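Local coordinates for protein yjcS (Bacillus subtilis, PDB 1Q8B) that is of unknown function but is probably an enzyme of the antibiotic biosynthesis monooxygenase family, at residues A[62-67]-A[95-100]. Sequence-based numbering, arbitrary orientation.
Sequences KIMLWE and VEWLMK
With CG of K62 swung beside its own backbone N (chi1 -70°) and the chain running extended until it bends at chi4 (48°), the lysine end reaches E96, whose carboxylate rides on an extended chain with CG anti to N. These two, and the pair M64 and W97, bridge alternate strands of the antiparallel sheet of a dimeric alpha-beta barrel fold, the form expected of this monooxygenase family. Strand 13-22 runs between 62-67 and 95-100, so the segments meet by side chains alone, reaching over the middle strand; the nearest CA pair, K62 and E96, stands 9.0 Å apart.

The lysine and glutamate chains cross at about a right angle. OE1 of E96 lies 3.2 Å from CE of K62, a closer approach than the charged tips make: the salt bridge from NZ of K62 to OE2 of E96 is long, at 3.7 Å. A water helps join them: it donates to OE2 of E96 at 2.7 Å and accepts a weak bond from NZ of K62, which also makes a weak hydrogen bond to the carbonyl O of E60. The ion pair is thus loosely tied, at the surface of the sheet.

Farther along, selenomethionine M64 folds back at chi2 and chi3 and presents SE to the benzo part of the W97 indole, a Met-aromatic contact. SE of M64 sits 4.8 Å from the centroid of the six-membered ring of W97, at an oblique 51° to the normal. W97 also touches C19 of the intervening strand, and E96 and W97 both face that cysteine in a classic beta bulge. M64 also touches Y54 of strand 48-55 and L56 in the loop that follows. SE of M64 comes nearest to the W97 ring at CZ2, 4.0 Å away, with CH2 of W97 at 4.1 Å.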
ATOM      1  N   LYS A  62      18.112  10.431  12.121  1.00 23.69           N
ATOM      2  CA  LYS A  62      16.851   9.724  12.321  1.00 22.83           C
ATOM      3  C   LYS A  62      15.682  10.651  12.027  1.00 21.89           C
ATOM      4  O   LYS A  62      15.809  11.874  12.121  1.00 22.14           O
ATOM      5  CB  LYS A  62      16.740   9.213  13.759  1.00 23.29           C
ATOM      6  CG  LYS A  62      17.677   8.065  14.100  1.00 24.20           C
ATOM      7  CD  LYS A  62      17.629   7.760  15.587  1.00 25.63           C
ATOM      8  CE  LYS A  62      18.377   6.482  15.902  1.00 27.33           C
ATOM      9  NZ  LYS A  62      19.708   6.483  15.250  1.00 29.26           N
ATOM     10  N   ILE A  63      14.547  10.057  11.666  1.00 20.35           N
ATOM     11  CA  ILE A  63      13.340  10.807  11.358  1.00 19.25           C
ATOM     12  C   ILE A  63      12.197  10.181  12.136  1.00 19.46           C
ATOM     13  O   ILE A  63      12.059   8.960  12.171  1.00 18.73           O
ATOM     14  CB  ILE A  63      13.022  10.758   9.847  1.00 18.61           C
ATOM     15  CG1 ILE A  63      14.137  11.460   9.066  1.00 18.25           C
ATOM     16  CG2 ILE A  63      11.677  11.419   9.567  1.00 18.16           C
ATOM     17  CD1 ILE A  63      14.003  11.340   7.568  1.00 17.80           C
HETATM   18  N   MSE A  64      11.378  11.019  12.760  1.00 19.77           N
HETATM   19  CA  MSE A  64      10.258  10.528  13.543  1.00 20.11           C
HETATM   20  C   MSE A  64       8.931  10.685  12.808  1.00 19.38           C
HETATM   21  O   MSE A  64       8.714  11.688  12.126  1.00 18.67           O
HETATM   22  CB  MSE A  64      10.190  11.273  14.869  1.00 22.23           C
HETATM   23  CG  MSE A  64       9.209  10.673  15.856  1.00 25.75           C
HETATM   24 SE   MSE A  64       9.829   9.057  16.756  1.00 34.57          SE
HETATM   25  CE  MSE A  64      11.584   9.671  17.296  1.00 25.39           C
ATOM     26  N   LEU A  65       8.049   9.694  12.953  1.00 18.11           N
ATOM     27  CA  LEU A  65       6.736   9.739  12.310  1.00 16.89           C
ATOM     28  C   LEU A  65       5.598   9.606  13.318  1.00 16.16           C
ATOM     29  O   LEU A  65       5.596   8.710  14.161  1.00 15.82           O
ATOM     30  CB  LEU A  65       6.595   8.620  11.263  1.00 17.28           C
ATOM     31  CG  LEU A  65       7.589   8.502  10.096  1.00 17.16           C
ATOM     32  CD1 LEU A  65       7.219   7.278   9.253  1.00 17.53           C
ATOM     33  CD2 LEU A  65       7.568   9.768   9.233  1.00 16.12           C
ATOM     34  N   TRP A  66       4.639  10.522  13.226  1.00 16.28           N
ATOM     35  CA  TRP A  66       3.451  10.524  14.079  1.00 16.51           C
ATOM     36  C   TRP A  66       2.320  10.237  13.109  1.00 16.81           C
ATOM     37  O   TRP A  66       2.102  11.019  12.183  1.00 16.76           O
ATOM     38  CB  TRP A  66       3.216  11.901  14.714  1.00 16.29           C
ATOM     39  CG  TRP A  66       4.210  12.296  15.771  1.00 16.57           C
ATOM     40  CD1 TRP A  66       5.089  11.477  16.422  1.00 16.27           C
ATOM     41  CD2 TRP A  66       4.374  13.600  16.349  1.00 15.92           C
ATOM     42  NE1 TRP A  66       5.785  12.188  17.370  1.00 16.07           N
ATOM     43  CE2 TRP A  66       5.370  13.494  17.347  1.00 16.23           C
ATOM     44  CE3 TRP A  66       3.778  14.847  16.122  1.00 15.48           C
ATOM     45  CZ2 TRP A  66       5.785  14.591  18.119  1.00 15.48           C
ATOM     46  CZ3 TRP A  66       4.190  15.941  16.893  1.00 15.47           C
ATOM     47  CH2 TRP A  66       5.185  15.801  17.878  1.00 15.01           C
ATOM     48  N   GLU A  67       1.597   9.139  13.312  1.00 16.52           N
ATOM     49  CA  GLU A  67       0.520   8.785  12.392  1.00 16.49           C
ATOM     50  C   GLU A  67      -0.766   8.332  13.069  1.00 16.43           C
ATOM     51  O   GLU A  67      -0.731   7.646  14.088  1.00 16.89           O
ATOM     52  CB  GLU A  67       0.979   7.655  11.462  1.00 16.73           C
ATOM     53  CG  GLU A  67       2.284   7.904  10.714  1.00 16.71           C
ATOM     54  CD  GLU A  67       2.802   6.654  10.009  1.00 17.33           C
ATOM     55  OE1 GLU A  67       2.016   5.705   9.793  1.00 16.48           O
ATOM     56  OE2 GLU A  67       3.998   6.619   9.658  1.00 17.61           O
ATOM     57  N   VAL A  95      12.972   1.274   9.054  1.00 21.57           N
ATOM     58  CA  VAL A  95      12.357   1.482  10.361  1.00 21.55           C
ATOM     59  C   VAL A  95      13.215   0.868  11.461  1.00 22.10           C
ATOM     60  O   VAL A  95      13.582  -0.303  11.389  1.00 22.11           O
ATOM     61  CB  VAL A  95      10.942   0.857  10.420  1.00 21.37           C
ATOM     62  CG1 VAL A  95      10.346   1.032  11.807  1.00 20.97           C
ATOM     63  CG2 VAL A  95      10.052   1.506   9.383  1.00 20.94           C
ATOM     64  N   GLU A  96      13.545   1.668  12.470  1.00 22.72           N
ATOM     65  CA  GLU A  96      14.352   1.198  13.588  1.00 24.08           C
ATOM     66  C   GLU A  96      13.411   0.602  14.632  1.00 24.09           C
ATOM     67  O   GLU A  96      13.654  -0.483  15.156  1.00 24.13           O
ATOM     68  CB  GLU A  96      15.160   2.348  14.189  1.00 25.83           C
ATOM     69  CG  GLU A  96      16.270   1.878  15.107  1.00 29.32           C
ATOM     70  CD  GLU A  96      17.158   3.009  15.574  1.00 31.68           C
ATOM     71  OE1 GLU A  96      16.723   3.798  16.444  1.00 33.40           O
ATOM     72  OE2 GLU A  96      18.294   3.113  15.063  1.00 33.51           O
ATOM     73  N   TRP A  97      12.338   1.322  14.945  1.00 23.87           N
ATOM     74  CA  TRP A  97      11.347   0.811  15.881  1.00 24.09           C
ATOM     75  C   TRP A  97       9.980   1.396  15.552  1.00 23.90           C
ATOM     76  O   TRP A  97       9.878   2.465  14.951  1.00 22.43           O
ATOM     77  CB  TRP A  97      11.733   1.087  17.346  1.00 24.74           C
ATOM     78  CG  TRP A  97      11.895   2.523  17.731  1.00 25.71           C
ATOM     79  CD1 TRP A  97      13.069   3.218  17.834  1.00 26.40           C
ATOM     80  CD2 TRP A  97      10.855   3.432  18.106  1.00 26.01           C
ATOM     81  NE1 TRP A  97      12.821   4.507  18.257  1.00 26.75           N
ATOM     82  CE2 TRP A  97      11.470   4.662  18.431  1.00 26.49           C
ATOM     83  CE3 TRP A  97       9.459   3.325  18.201  1.00 26.36           C
ATOM     84  CZ2 TRP A  97      10.738   5.782  18.842  1.00 26.71           C
ATOM     85  CZ3 TRP A  97       8.730   4.434  18.609  1.00 27.19           C
ATOM     86  CH2 TRP A  97       9.373   5.651  18.926  1.00 27.11           C
ATOM     87  N   LEU A  98       8.933   0.675  15.932  1.00 23.97           N
ATOM     88  CA  LEU A  98       7.581   1.110  15.651  1.00 25.22           C
ATOM     89  C   LEU A  98       6.575   0.559  16.653  1.00 26.07           C
ATOM     90  O   LEU A  98       6.643  -0.601  17.046  1.00 25.59           O
ATOM     91  CB  LEU A  98       7.202   0.683  14.226  1.00 25.54           C
ATOM     92  CG  LEU A  98       5.793   0.983  13.709  1.00 26.45           C
ATOM     93  CD1 LEU A  98       5.793   0.921  12.193  1.00 26.60           C
ATOM     94  CD2 LEU A  98       4.788  -0.011  14.296  1.00 27.11           C
HETATM   95  N   MSE A  99       5.637   1.406  17.064  1.00 27.41           N
HETATM   96  CA  MSE A  99       4.608   0.991  17.999  1.00 29.31           C
HETATM   97  C   MSE A  99       3.222   1.365  17.482  1.00 28.29           C
HETATM   98  O   MSE A  99       2.928   2.532  17.209  1.00 27.36           O
HETATM   99  CB  MSE A  99       4.877   1.601  19.375  1.00 33.08           C
HETATM  100  CG  MSE A  99       6.138   1.035  20.016  1.00 38.98           C
HETATM  101 SE   MSE A  99       6.700   1.933  21.631  1.00 49.08          SE
HETATM  102  CE  MSE A  99       5.633   0.923  22.904  1.00 44.85           C
ATOM    103  N   LYS A 100       2.391   0.338  17.339  1.00 27.64           N
ATOM    104  CA  LYS A 100       1.026   0.457  16.841  1.00 27.14           C
ATOM    105  C   LYS A 100       0.033   0.337  17.990  1.00 26.62           C
ATOM    106  O   LYS A 100       0.308  -0.327  18.991  1.00 26.36           O
ATOM    107  CB  LYS A 100       0.737  -0.662  15.831  1.00 27.75           C
ATOM    108  CG  LYS A 100       1.389  -0.506  14.460  1.00 29.81           C
ATOM    109  CD  LYS A 100       1.223  -1.788  13.614  1.00 30.33           C
ATOM    110  CE  LYS A 100       1.327  -1.540  12.096  1.00 30.87           C
ATOM    111  NZ  LYS A 100      -0.022  -1.334  11.465  1.00 29.62           N
TER
HETATM  112  O   HOH W   1      20.996   3.408  15.168  1.00 58.76           O